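Local coordinates for YkuI protein (Bacillus subtilis, PDB 2BAS), which binds the second messenger cyclic di-GMP and, as an EAL-domain protein, probably acts as a phosphodiesterase that cleaves it, at residues 297-300 and 301-305; 305-308 and 309-313; 327-330 and 331-334; 372-375 and 376-380; 421-424 and 425-429. One frame throughout, in Å; residues are numbered along the deposited sequence.

Interaction 1: residues 297-300 and 301-305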
# COMPACT_ATOMS: atom_id res chain seq x y z
N GLU A 297 -25.80 -4.69 -10.12
CA GLU A 297 -27.05 -5.46 -10.15
C GLU A 297 -27.59 -5.53 -11.56
O GLU A 297 -27.79 -6.61 -12.08
CB GLU A 297 -28.11 -4.89 -9.20
CG GLU A 297 -27.88 -5.12 -7.70
CD GLU A 297 -28.14 -6.56 -7.25
OE1 GLU A 297 -28.96 -6.76 -6.33
OE2 GLU A 297 -27.51 -7.48 -7.82
N GLN A 298 -27.80 -4.38 -12.20
CA GLN A 298 -28.30 -4.40 -13.56
C GLN A 298 -27.37 -5.14 -14.53
O GLN A 298 -27.83 -5.77 -15.46
CB GLN A 298 -28.71 -3.00 -14.07
CG GLN A 298 -30.05 -2.52 -13.46
CD GLN A 298 -30.87 -1.60 -14.38
OE1 GLN A 298 -30.48 -0.46 -14.63
NE2 GLN A 298 -32.01 -2.09 -14.85
N PHE A 299 -26.06 -5.09 -14.28
CA PHE A 299 -25.11 -5.79 -15.14
C PHE A 299 -25.31 -7.29 -15.00
O PHE A 299 -25.37 -8.00 -16.00
CB PHE A 299 -23.67 -5.40 -14.81
CG PHE A 299 -22.72 -5.60 -15.95
CD1 PHE A 299 -22.51 -4.60 -16.88
CD2 PHE A 299 -22.02 -6.80 -16.09
CE1 PHE A 299 -21.62 -4.78 -17.93
CE2 PHE A 299 -21.13 -6.99 -17.14
CZ PHE A 299 -20.93 -5.98 -18.06
N TYR A 300 -25.42 -7.75 -13.76
CA TYR A 300 -25.62 -9.16 -13.47
C TYR A 300 -26.83 -9.72 -14.21
O TYR A 300 -26.79 -10.85 -14.70
CB TYR A 300 -25.75 -9.42 -11.96
CG TYR A 300 -26.17 -10.83 -11.61
CD1 TYR A 300 -25.29 -11.90 -11.77
CD2 TYR A 300 -27.45 -11.11 -11.13
CE1 TYR A 300 -25.67 -13.21 -11.46
CE2 TYR A 300 -27.84 -12.41 -10.81
CZ TYR A 300 -26.94 -13.45 -10.99
OH TYR A 300 -27.30 -14.75 -10.69
N LYS A 301 -27.91 -8.95 -14.27
CA LYS A 301 -29.14 -9.40 -14.92
C LYS A 301 -28.91 -9.59 -16.42
O LYS A 301 -29.36 -10.59 -16.99
CB LYS A 301 -30.32 -8.47 -14.66
CG LYS A 301 -30.59 -8.20 -13.19
CD LYS A 301 -32.06 -7.89 -12.91
CE LYS A 301 -32.24 -6.96 -11.71
NZ LYS A 301 -31.32 -7.27 -10.57
N ARG A 302 -28.20 -8.64 -17.03
CA ARG A 302 -27.90 -8.70 -18.45
C ARG A 302 -27.11 -9.97 -18.78
O ARG A 302 -27.47 -10.72 -19.69
CB ARG A 302 -27.16 -7.44 -18.93
CG ARG A 302 -26.79 -7.43 -20.39
CD ARG A 302 -27.95 -7.01 -21.26
NE ARG A 302 -27.73 -7.30 -22.68
CZ ARG A 302 -28.06 -8.45 -23.28
NH1 ARG A 302 -28.61 -9.45 -22.58
NH2 ARG A 302 -27.82 -8.61 -24.57
N VAL A 303 -26.05 -10.22 -18.02
CA VAL A 303 -25.21 -11.39 -18.22
C VAL A 303 -25.95 -12.71 -17.94
O VAL A 303 -25.78 -13.67 -18.69
CB VAL A 303 -23.89 -11.27 -17.41
CG1 VAL A 303 -23.10 -12.59 -17.38
CG2 VAL A 303 -23.04 -10.11 -17.98
N HIS A 304 -26.77 -12.74 -16.90
CA HIS A 304 -27.55 -13.93 -16.58
C HIS A 304 -28.50 -14.32 -17.74
O HIS A 304 -28.60 -15.50 -18.10
CB HIS A 304 -28.33 -13.71 -15.27
CG HIS A 304 -29.00 -14.93 -14.74
ND1 HIS A 304 -28.31 -15.97 -14.14
CD2 HIS A 304 -30.31 -15.29 -14.71
CE1 HIS A 304 -29.17 -16.91 -13.77
NE2 HIS A 304 -30.39 -16.52 -14.10
N GLN A 305 -29.18 -13.33 -18.33
CA GLN A 305 -30.01 -13.58 -19.52
C GLN A 305 -29.17 -14.16 -20.65
O GLN A 305 -29.52 -15.20 -21.20
CB GLN A 305 -30.64 -12.31 -20.03
CG GLN A 305 -31.77 -11.79 -19.22
CD GLN A 305 -32.41 -10.58 -19.88
OE1 GLN A 305 -33.59 -10.61 -20.23
NE2 GLN A 305 -31.62 -9.52 -20.08
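The amide N of His304 donates to Tyr300 O at 2.9 Å, one of four successive i to i+4 backbone bonds that wind this stretch of helix. The bond from Val303 N to Phe299 O is straighter, with an N-H...O angle of 170°. Outside this ladder the side chains of Tyr300 and His304 run side by side down one flank. Both have CG anti to the backbone N, which points the two rings the same way and brings their centroids to 5.6 Å with the planes turned 31° apart. His304 ND1 is hydrogen-bonded to Tyr407 OH and lies 3.8 Å from Tyr300 OH. The stretch belongs to the long helix 271-311, which lies against the six-stranded antiparallel sheet of the C-terminal domain, a layout reminiscent of PAS-like sensor modules. Phe299 and Val303 supply the buried side: Val303 CG2 comes up obliquely to the ring at Phe299 CE2, 3.8 Å away, while Phe389 and Phe405 meet that ring from the sheet. Arg302 turns away, bent at chi2, and its NH2 makes a salt bridge with Glu328. On the more exposed flank Lys301 curls back at chi4, yet NZ stops 4.7 Å from Glu297 OE2, so any attraction between the opposite charges is probably long-range; they are not in contact.

Interaction 2: residues 305-308 and 309-313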
# COMPACT_ATOMS: atom_id res chain seq x y z
N GLN A 305 -29.18 -13.33 -18.33
CA GLN A 305 -30.01 -13.58 -19.52
C GLN A 305 -29.17 -14.16 -20.65
O GLN A 305 -29.52 -15.20 -21.20
CB GLN A 305 -30.64 -12.31 -20.03
CG GLN A 305 -31.77 -11.79 -19.22
CD GLN A 305 -32.41 -10.58 -19.88
OE1 GLN A 305 -33.59 -10.61 -20.23
NE2 GLN A 305 -31.62 -9.52 -20.08
N ALA A 306 -28.07 -13.49 -20.97
CA ALA A 306 -27.18 -13.91 -22.06
C ALA A 306 -26.65 -15.35 -21.91
O ALA A 306 -26.86 -16.17 -22.80
CB ALA A 306 -26.05 -12.92 -22.22
N VAL A 307 -25.99 -15.65 -20.79
CA VAL A 307 -25.51 -17.00 -20.52
C VAL A 307 -26.64 -18.05 -20.62
O VAL A 307 -26.67 -18.84 -21.56
CB VAL A 307 -24.83 -17.10 -19.13
CG1 VAL A 307 -24.35 -18.51 -18.89
CG2 VAL A 307 -23.66 -16.11 -19.01
N THR A 308 -27.58 -18.02 -19.68
CA THR A 308 -28.68 -18.99 -19.64
C THR A 308 -29.40 -19.15 -20.99
O THR A 308 -29.76 -20.26 -21.37
CB THR A 308 -29.71 -18.66 -18.54
OG1 THR A 308 -30.24 -17.35 -18.77
CG2 THR A 308 -29.07 -18.71 -17.15
N SER A 309 -29.58 -18.04 -21.70
CA SER A 309 -30.16 -18.05 -23.04
C SER A 309 -29.26 -18.75 -24.07
O SER A 309 -29.72 -19.62 -24.81
CB SER A 309 -30.48 -16.62 -23.47
OG SER A 309 -30.53 -16.51 -24.88
N LEU A 310 -27.98 -18.36 -24.11
CA LEU A 310 -27.00 -18.99 -25.01
C LEU A 310 -26.70 -20.45 -24.66
O LEU A 310 -26.51 -21.27 -25.56
CB LEU A 310 -25.69 -18.19 -25.05
CG LEU A 310 -25.62 -17.01 -26.01
CD1 LEU A 310 -24.39 -16.19 -25.73
CD2 LEU A 310 -25.62 -17.47 -27.46
N ARG A 311 -26.69 -20.76 -23.37
CA ARG A 311 -26.39 -22.12 -22.93
C ARG A 311 -27.58 -23.06 -22.98
O ARG A 311 -27.40 -24.27 -23.17
CB ARG A 311 -25.76 -22.13 -21.55
CG ARG A 311 -24.32 -21.69 -21.57
CD ARG A 311 -23.51 -22.53 -20.63
NE ARG A 311 -22.22 -22.86 -21.22
CZ ARG A 311 -21.41 -23.81 -20.77
NH1 ARG A 311 -21.75 -24.52 -19.70
NH2 ARG A 311 -20.25 -24.05 -21.37
N LYS A 312 -28.79 -22.52 -22.81
CA LYS A 312 -29.99 -23.35 -22.78
C LYS A 312 -30.24 -24.02 -24.12
O LYS A 312 -30.20 -23.37 -25.17
CB LYS A 312 -31.23 -22.54 -22.36
CG LYS A 312 -32.42 -23.41 -21.99
CD LYS A 312 -33.51 -22.64 -21.25
CE LYS A 312 -34.63 -23.58 -20.78
NZ LYS A 312 -35.35 -24.22 -21.91
N ASN A 313 -30.48 -25.33 -24.06
CA ASN A 313 -30.74 -26.17 -25.23
C ASN A 313 -29.65 -26.12 -26.31
O ASN A 313 -29.92 -26.39 -27.48
CB ASN A 313 -32.12 -25.85 -25.82
CG ASN A 313 -33.27 -26.34 -24.95
OD1 ASN A 313 -33.15 -27.35 -24.24
ND2 ASN A 313 -34.40 -25.64 -25.01
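The guanidinium of Arg311, whose stem runs beside Val307, is the flat group of this helix end: it forms a cation-pi contact with the ring of Phe321, and its NH2 makes a salt bridge with Asp318. Lower down the same side chain, Arg311 CG lies 4.2 Å from Val307 CG1, the two chains pointing the same way, before bends at chi2 and chi3 carry the charged end off. Their backbones are joined as well, Arg311 N donating to Val307 O at 2.6 Å with the donor almost straight ahead of the carbonyl. One residue back, Leu310 N bonds Ala306 O at 2.8 Å, and Leu310 and Val307 both pack on Phe321 of helix 318-328. These are the last turns of helix 271-311, since Lys312 leaves helical geometry with psi 131°. On the outer side, Thr308 holds OG1 between its backbone N and carbonyl carbon (chi1 58°), from where it hydrogen-bonds His304 O in the preceding turn. The chemistry is thus divided: aliphatic groups face helix 318-328, a hydroxyl ties back to the helix's own backbone, and the arginine's positive charge, met by both a carboxylate and a ring, probably helps pin the helix end to the one that follows.

Interaction 3: residues 327-330 and 331-334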
# COMPACT_ATOMS: atom_id res chain seq x y z
N GLU A 327 -19.99 -11.45 -28.68
CA GLU A 327 -20.82 -10.74 -29.65
C GLU A 327 -22.11 -10.22 -29.04
O GLU A 327 -22.56 -9.12 -29.38
CB GLU A 327 -21.10 -11.62 -30.87
CG GLU A 327 -19.87 -11.89 -31.75
CD GLU A 327 -19.38 -10.65 -32.52
OE1 GLU A 327 -19.82 -9.51 -32.23
OE2 GLU A 327 -18.53 -10.83 -33.42
N GLU A 328 -22.71 -10.99 -28.14
CA GLU A 328 -23.91 -10.57 -27.42
C GLU A 328 -23.60 -9.38 -26.50
O GLU A 328 -24.40 -8.46 -26.37
CB GLU A 328 -24.48 -11.73 -26.62
CG GLU A 328 -25.81 -11.44 -25.93
CD GLU A 328 -26.93 -11.15 -26.92
OE1 GLU A 328 -27.54 -10.07 -26.81
OE2 GLU A 328 -27.18 -12.00 -27.81
N LEU A 329 -22.42 -9.41 -25.87
CA LEU A 329 -22.00 -8.33 -24.99
C LEU A 329 -20.99 -7.37 -25.65
O LEU A 329 -20.28 -6.63 -24.96
CB LEU A 329 -21.42 -8.91 -23.68
CG LEU A 329 -22.34 -9.71 -22.76
CD1 LEU A 329 -21.64 -10.00 -21.47
CD2 LEU A 329 -23.66 -9.01 -22.47
N THR A 330 -20.96 -7.36 -26.98
CA THR A 330 -19.94 -6.59 -27.72
C THR A 330 -19.71 -5.15 -27.26
O THR A 330 -18.57 -4.67 -27.27
CB THR A 330 -20.15 -6.64 -29.25
OG1 THR A 330 -19.01 -6.04 -29.89
CG2 THR A 330 -21.41 -5.89 -29.67
N ASP A 331 -20.79 -4.48 -26.86
CA ASP A 331 -20.74 -3.06 -26.49
C ASP A 331 -20.14 -2.75 -25.11
O ASP A 331 -19.73 -1.62 -24.86
CB ASP A 331 -22.11 -2.40 -26.69
CG ASP A 331 -22.45 -2.18 -28.18
OD1 ASP A 331 -21.50 -2.12 -28.99
OD2 ASP A 331 -23.65 -2.07 -28.55
N CYS A 332 -20.05 -3.75 -24.23
CA CYS A 332 -19.54 -3.51 -22.88
C CYS A 332 -18.37 -4.38 -22.42
O CYS A 332 -18.08 -4.44 -21.23
CB CYS A 332 -20.67 -3.60 -21.85
SG CYS A 332 -21.56 -5.17 -21.84
N SER A 333 -17.68 -5.03 -23.34
CA SER A 333 -16.51 -5.81 -22.95
C SER A 333 -15.39 -5.82 -24.00
O SER A 333 -15.61 -5.40 -25.12
CB SER A 333 -16.90 -7.24 -22.51
OG SER A 333 -17.60 -7.96 -23.51
N PHE A 334 -14.20 -6.26 -23.61
CA PHE A 334 -13.09 -6.35 -24.58
C PHE A 334 -12.30 -7.64 -24.34
O PHE A 334 -11.46 -8.02 -25.15
CB PHE A 334 -12.18 -5.10 -24.56
CG PHE A 334 -11.25 -5.05 -23.38
CD1 PHE A 334 -9.93 -5.48 -23.50
CD2 PHE A 334 -11.69 -4.58 -22.15
CE1 PHE A 334 -9.06 -5.44 -22.41
CE2 PHE A 334 -10.85 -4.53 -21.06
CZ PHE A 334 -9.52 -4.97 -21.18
O HOH W 1 -23.65 -5.36 -26.53
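Leu329 lays its CB against the side chains of Cys332 and Ser333, 4.2 Å from Cys332 SG and 3.9 Å from Ser333 OG. The carbonyl of the same leucine does the polar work. Cys332 N donates to Leu329 O at 3.0 Å, an i to i+3 bond that approaches from above the carbonyl plane, 39° out of it. Ser333 OG adds a second, weak bond to that oxygen at 3.3 Å, made possible because chi1 of 57° sets the hydroxyl between its own N and carbonyl carbon. Together they turn the chain at the C-terminal end of helix 318-328, where Leu329 is the first residue to leave helical angles, and steer it into strand 335-340. A water bridges the turn: it accepts from Asp331 N at 3.0 Å and donates to Glu328 O at 3.2 Å. Thr330 has its polar partners outside the turn: OG1 is hydrogen-bonded to Trp357 NE1 and its carbonyl oxygen to Lys352 NZ. Cys332 SG is covalently joined to S2 of a beta-mercaptoethanol, probably from the crystallisation liquor. That mixed disulfide implies a thiol that small reagents could reach, beside a backbone whose carbonyls at the helix end are largely met by amide, hydroxyl and water.

Interaction 4: residues 372-375 and 376-380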
# COMPACT_ATOMS: atom_id res chain seq x y z
N PRO A 372 -4.15 -10.97 -6.84
CA PRO A 372 -4.84 -10.59 -5.60
C PRO A 372 -6.34 -10.73 -5.75
O PRO A 372 -6.90 -10.32 -6.79
CB PRO A 372 -4.48 -9.10 -5.45
CG PRO A 372 -3.21 -8.93 -6.21
CD PRO A 372 -3.28 -9.89 -7.35
N TYR A 373 -6.99 -11.29 -4.73
CA TYR A 373 -8.44 -11.42 -4.67
C TYR A 373 -9.01 -12.61 -5.45
O TYR A 373 -10.23 -12.87 -5.39
CB TYR A 373 -9.11 -10.16 -5.23
CG TYR A 373 -8.79 -8.85 -4.54
CD1 TYR A 373 -8.78 -8.75 -3.15
CD2 TYR A 373 -8.54 -7.70 -5.29
CE1 TYR A 373 -8.50 -7.55 -2.52
CE2 TYR A 373 -8.25 -6.49 -4.67
CZ TYR A 373 -8.24 -6.43 -3.29
OH TYR A 373 -7.97 -5.22 -2.66
N PHE A 374 -8.19 -13.32 -6.22
CA PHE A 374 -8.73 -14.32 -7.12
C PHE A 374 -9.44 -15.50 -6.41
O PHE A 374 -10.57 -15.84 -6.75
CB PHE A 374 -7.67 -14.81 -8.12
CG PHE A 374 -8.22 -15.72 -9.17
CD1 PHE A 374 -8.59 -15.23 -10.41
CD2 PHE A 374 -8.39 -17.08 -8.92
CE1 PHE A 374 -9.12 -16.07 -11.39
CE2 PHE A 374 -8.92 -17.93 -9.89
CZ PHE A 374 -9.29 -17.41 -11.12
N LEU A 375 -8.77 -16.11 -5.44
CA LEU A 375 -9.34 -17.24 -4.71
C LEU A 375 -10.44 -16.77 -3.74
O LEU A 375 -11.38 -17.51 -3.44
CB LEU A 375 -8.23 -18.02 -3.96
CG LEU A 375 -7.20 -18.79 -4.81
CD1 LEU A 375 -6.12 -19.45 -3.97
CD2 LEU A 375 -7.85 -19.86 -5.70
N GLU A 376 -10.27 -15.54 -3.26
CA GLU A 376 -11.21 -14.89 -2.35
C GLU A 376 -12.53 -14.71 -3.11
O GLU A 376 -13.60 -15.02 -2.60
CB GLU A 376 -10.62 -13.52 -1.91
CG GLU A 376 -11.09 -12.97 -0.56
CD GLU A 376 -10.82 -11.43 -0.37
OE1 GLU A 376 -9.90 -11.05 0.41
OE2 GLU A 376 -11.54 -10.60 -1.00
N ASN A 377 -12.44 -14.22 -4.35
CA ASN A 377 -13.60 -14.03 -5.21
C ASN A 377 -14.37 -15.31 -5.52
O ASN A 377 -15.60 -15.33 -5.44
CB ASN A 377 -13.20 -13.31 -6.51
CG ASN A 377 -12.96 -11.83 -6.29
OD1 ASN A 377 -13.49 -11.25 -5.34
ND2 ASN A 377 -12.16 -11.21 -7.15
N ILE A 378 -13.65 -16.37 -5.86
CA ILE A 378 -14.25 -17.69 -6.05
C ILE A 378 -15.04 -18.08 -4.81
O ILE A 378 -16.23 -18.40 -4.92
CB ILE A 378 -13.19 -18.74 -6.40
CG1 ILE A 378 -12.68 -18.48 -7.82
CG2 ILE A 378 -13.77 -20.13 -6.29
CD1 ILE A 378 -11.41 -19.16 -8.14
N MSE A 379 -14.39 -18.04 -3.65
CA MSE A 379 -15.06 -18.20 -2.36
C MSE A 379 -16.36 -17.43 -2.25
O MSE A 379 -17.39 -17.99 -1.88
CB MSE A 379 -14.15 -17.71 -1.24
CG MSE A 379 -13.56 -18.79 -0.39
SE MSE A 379 -14.79 -19.39 0.98
CE MSE A 379 -15.11 -17.65 1.88
N ARG A 380 -16.31 -16.13 -2.56
CA ARG A 380 -17.48 -15.26 -2.46
C ARG A 380 -18.60 -15.67 -3.44
O ARG A 380 -19.76 -15.79 -3.03
CB ARG A 380 -17.10 -13.77 -2.59
CG ARG A 380 -18.31 -12.83 -2.49
CD ARG A 380 -18.00 -11.45 -1.88
NE ARG A 380 -17.54 -10.47 -2.86
CZ ARG A 380 -16.26 -10.21 -3.12
NH1 ARG A 380 -15.29 -10.86 -2.47
NH2 ARG A 380 -15.94 -9.28 -4.02
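Asn377 sets its CB in front of the Tyr373 carbonyl oxygen, 3.2 Å from Tyr373 O, with CG about as near. Having CG anti to the carbonyl carbon (chi1 -75°) folds the amide back towards the start of the helix. At the tip ND2 stands 3.8 Å from Tyr373 CB, while its angle to Tyr373 O is too poor for a hydrogen bond. OD1, the other branch of the Asn377 amide, stays 3.6 Å from Tyr373 O. That oxygen is claimed instead by the backbone, Asn377 N donating to it at 2.8 Å. Tyr373 is the N-cap residue, and its positive phi of 81° turns the chain into the first helical turn. An alanine here would keep this backbone bond, but Tyr373 CB and the carbonyl oxygen would probably lose the amide that now packs beside them. Beside it, the Tyr373 ring and the Glu376 carboxylate lie alongside each other, CD1 to OE2 4.0 Å, with their planes 51° apart, and Pro372 CB sits over one face of the ring near its rim. On the inner flank Ile378 CD1 leans obliquely on the Phe374 ring, 3.7 Å from its CD2. Leu375 CD2 approaches the same methyl more loosely, and Met379, modelled as selenomethionine, follows one turn beyond Leu375. Helix 374-384 leads into edge strand 388-394 of the six-stranded sheet. Its outer side meets the second subunit: Leu375 and Met379 pack on Glu285 and Tyr293 of that subunit's helix 271-311, and Pro372 and Tyr373 on Leu221 of its helix 211-226.

Interaction 5: residues 421-424 and 425-429. With BME (beta-mercaptoethanol), chain C.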
# COMPACT_ATOMS: atom_id res chain seq x y z
N TYR A 421 -12.37 0.88 -20.60
CA TYR A 421 -12.53 2.24 -20.06
C TYR A 421 -13.58 3.04 -20.84
O TYR A 421 -14.27 3.88 -20.27
CB TYR A 421 -11.18 3.00 -20.07
CG TYR A 421 -11.18 4.38 -19.41
CD1 TYR A 421 -11.31 5.52 -20.16
CD2 TYR A 421 -11.04 4.51 -18.03
CE1 TYR A 421 -11.31 6.78 -19.56
CE2 TYR A 421 -11.03 5.76 -17.42
CZ TYR A 421 -11.16 6.88 -18.17
OH TYR A 421 -11.15 8.14 -17.56
N SER A 422 -13.69 2.78 -22.15
CA SER A 422 -14.65 3.49 -22.99
C SER A 422 -16.10 3.20 -22.59
O SER A 422 -17.00 3.98 -22.92
CB SER A 422 -14.42 3.19 -24.47
OG SER A 422 -14.77 1.85 -24.79
N TYR A 423 -16.34 2.10 -21.88
CA TYR A 423 -17.68 1.78 -21.42
C TYR A 423 -17.94 2.40 -20.05
O TYR A 423 -19.00 2.97 -19.81
CB TYR A 423 -17.89 0.26 -21.36
CG TYR A 423 -19.19 -0.12 -20.69
CD1 TYR A 423 -19.22 -0.48 -19.34
CD2 TYR A 423 -20.39 -0.10 -21.40
CE1 TYR A 423 -20.43 -0.81 -18.72
CE2 TYR A 423 -21.60 -0.44 -20.79
CZ TYR A 423 -21.60 -0.80 -19.45
OH TYR A 423 -22.80 -1.13 -18.85
N LEU A 424 -16.97 2.23 -19.16
CA LEU A 424 -17.03 2.77 -17.81
C LEU A 424 -17.31 4.28 -17.80
O LEU A 424 -18.20 4.75 -17.08
CB LEU A 424 -15.72 2.47 -17.09
CG LEU A 424 -15.56 1.20 -16.23
CD1 LEU A 424 -16.67 0.17 -16.40
CD2 LEU A 424 -14.18 0.58 -16.41
N TYR A 425 -16.57 5.04 -18.61
CA TYR A 425 -16.68 6.48 -18.51
C TYR A 425 -18.02 7.01 -19.01
O TYR A 425 -18.42 8.10 -18.62
CB TYR A 425 -15.46 7.22 -19.12
CG TYR A 425 -15.49 7.41 -20.63
CD1 TYR A 425 -16.46 8.21 -21.23
CD2 TYR A 425 -14.53 6.82 -21.45
CE1 TYR A 425 -16.50 8.37 -22.59
CE2 TYR A 425 -14.56 7.01 -22.83
CZ TYR A 425 -15.55 7.77 -23.38
OH TYR A 425 -15.59 7.97 -24.74
N GLU A 426 -18.72 6.24 -19.85
CA GLU A 426 -20.05 6.70 -20.29
C GLU A 426 -21.20 6.18 -19.45
O GLU A 426 -22.36 6.37 -19.77
CB GLU A 426 -20.30 6.60 -21.81
CG GLU A 426 -20.09 5.27 -22.50
CD GLU A 426 -20.22 5.39 -24.04
OE1 GLU A 426 -19.30 4.92 -24.75
OE2 GLU A 426 -21.23 5.95 -24.54
N GLN A 427 -20.85 5.54 -18.34
CA GLN A 427 -21.80 5.16 -17.32
C GLN A 427 -21.69 6.17 -16.19
O GLN A 427 -20.62 6.72 -15.97
CB GLN A 427 -21.47 3.76 -16.77
CG GLN A 427 -21.45 2.67 -17.82
CD GLN A 427 -22.67 2.71 -18.71
OE1 GLN A 427 -22.56 2.86 -19.93
NE2 GLN A 427 -23.85 2.61 -18.11
N ASP A 428 -22.77 6.38 -15.46
CA ASP A 428 -22.71 7.26 -14.30
C ASP A 428 -21.99 6.57 -13.13
O ASP A 428 -22.38 5.49 -12.70
CB ASP A 428 -24.10 7.77 -13.90
CG ASP A 428 -24.78 8.58 -15.02
OD1 ASP A 428 -25.25 9.71 -14.76
OD2 ASP A 428 -24.82 8.09 -16.17
N GLY A 429 -20.89 7.19 -12.70
CA GLY A 429 -20.21 6.84 -11.46
C GLY A 429 -19.39 5.57 -11.38
O GLY A 429 -19.22 5.04 -10.29
C1 BME C . -24.47 -3.24 -21.42
C2 BME C . -24.47 -4.54 -22.23
O1 BME C . -24.89 -3.51 -20.10
S2 BME C . -22.97 -4.72 -23.23
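Gln427 lies flat over one face of the Tyr423 ring, amide and ring planes only 10° apart. Its CG makes a CH-pi contact, 4.0 Å from the centroid of the Tyr423 ring, and OE1 comes over the same ring at 3.5 Å from CE2. A bend at chi2 (-48°) lets the chain fold over the ring in this way. At the phenol end, Tyr423 OH is hydrogen-bonded to His295 NE2 and receives a weak bond from O1 of the beta-mercaptoethanol, 3.4 Å away. A leucine in place of Tyr423 would probably leave the Gln427 amide without its flat partner and His295 without the hydroxyl. What positions the glutamine is a type I turn from Leu424 to Gln427, closed by Gln427 N to Leu424 O at 3.0 Å. Overlapping the turn, Tyr425 N bonds Tyr421 O at 3.1 Å, and those two side chains cross nearly at right angles, Tyr421 CD1 lying 3.7 Å from Tyr425 CD2. Ser422 O sits over one face of the Tyr425 ring, towards its rim. The short helix 421-424 follows strand 413-419 after one residue, and the turn behind it bends back beside helix 271-311, where Gln427 touches His295 and Tyr423 touches Phe299.

In the fold
All five contacts belong to the C-terminal part of the chain rather than the EAL barrel. Interactions 1 and 2 are consecutive turns of helix 271-311, sharing Gln305, with centres 12 Å apart. Interaction 3, the end of the next helix, touches both: Val303 CG2 meets Leu329 CD1 at 3.8 Å, and Ala306 CB meets Glu328 CG at 4.0 Å. Around the bound beta-mercaptoethanol, interactions 1, 3 and 5 converge, with Phe299 CZ 3.9 Å from Cys332 SG and Cys332 CB 3.5 Å from Tyr423 CE2. Interaction 4 stands apart, its nearest atoms about 11 Å from interaction 1, and faces the second subunit.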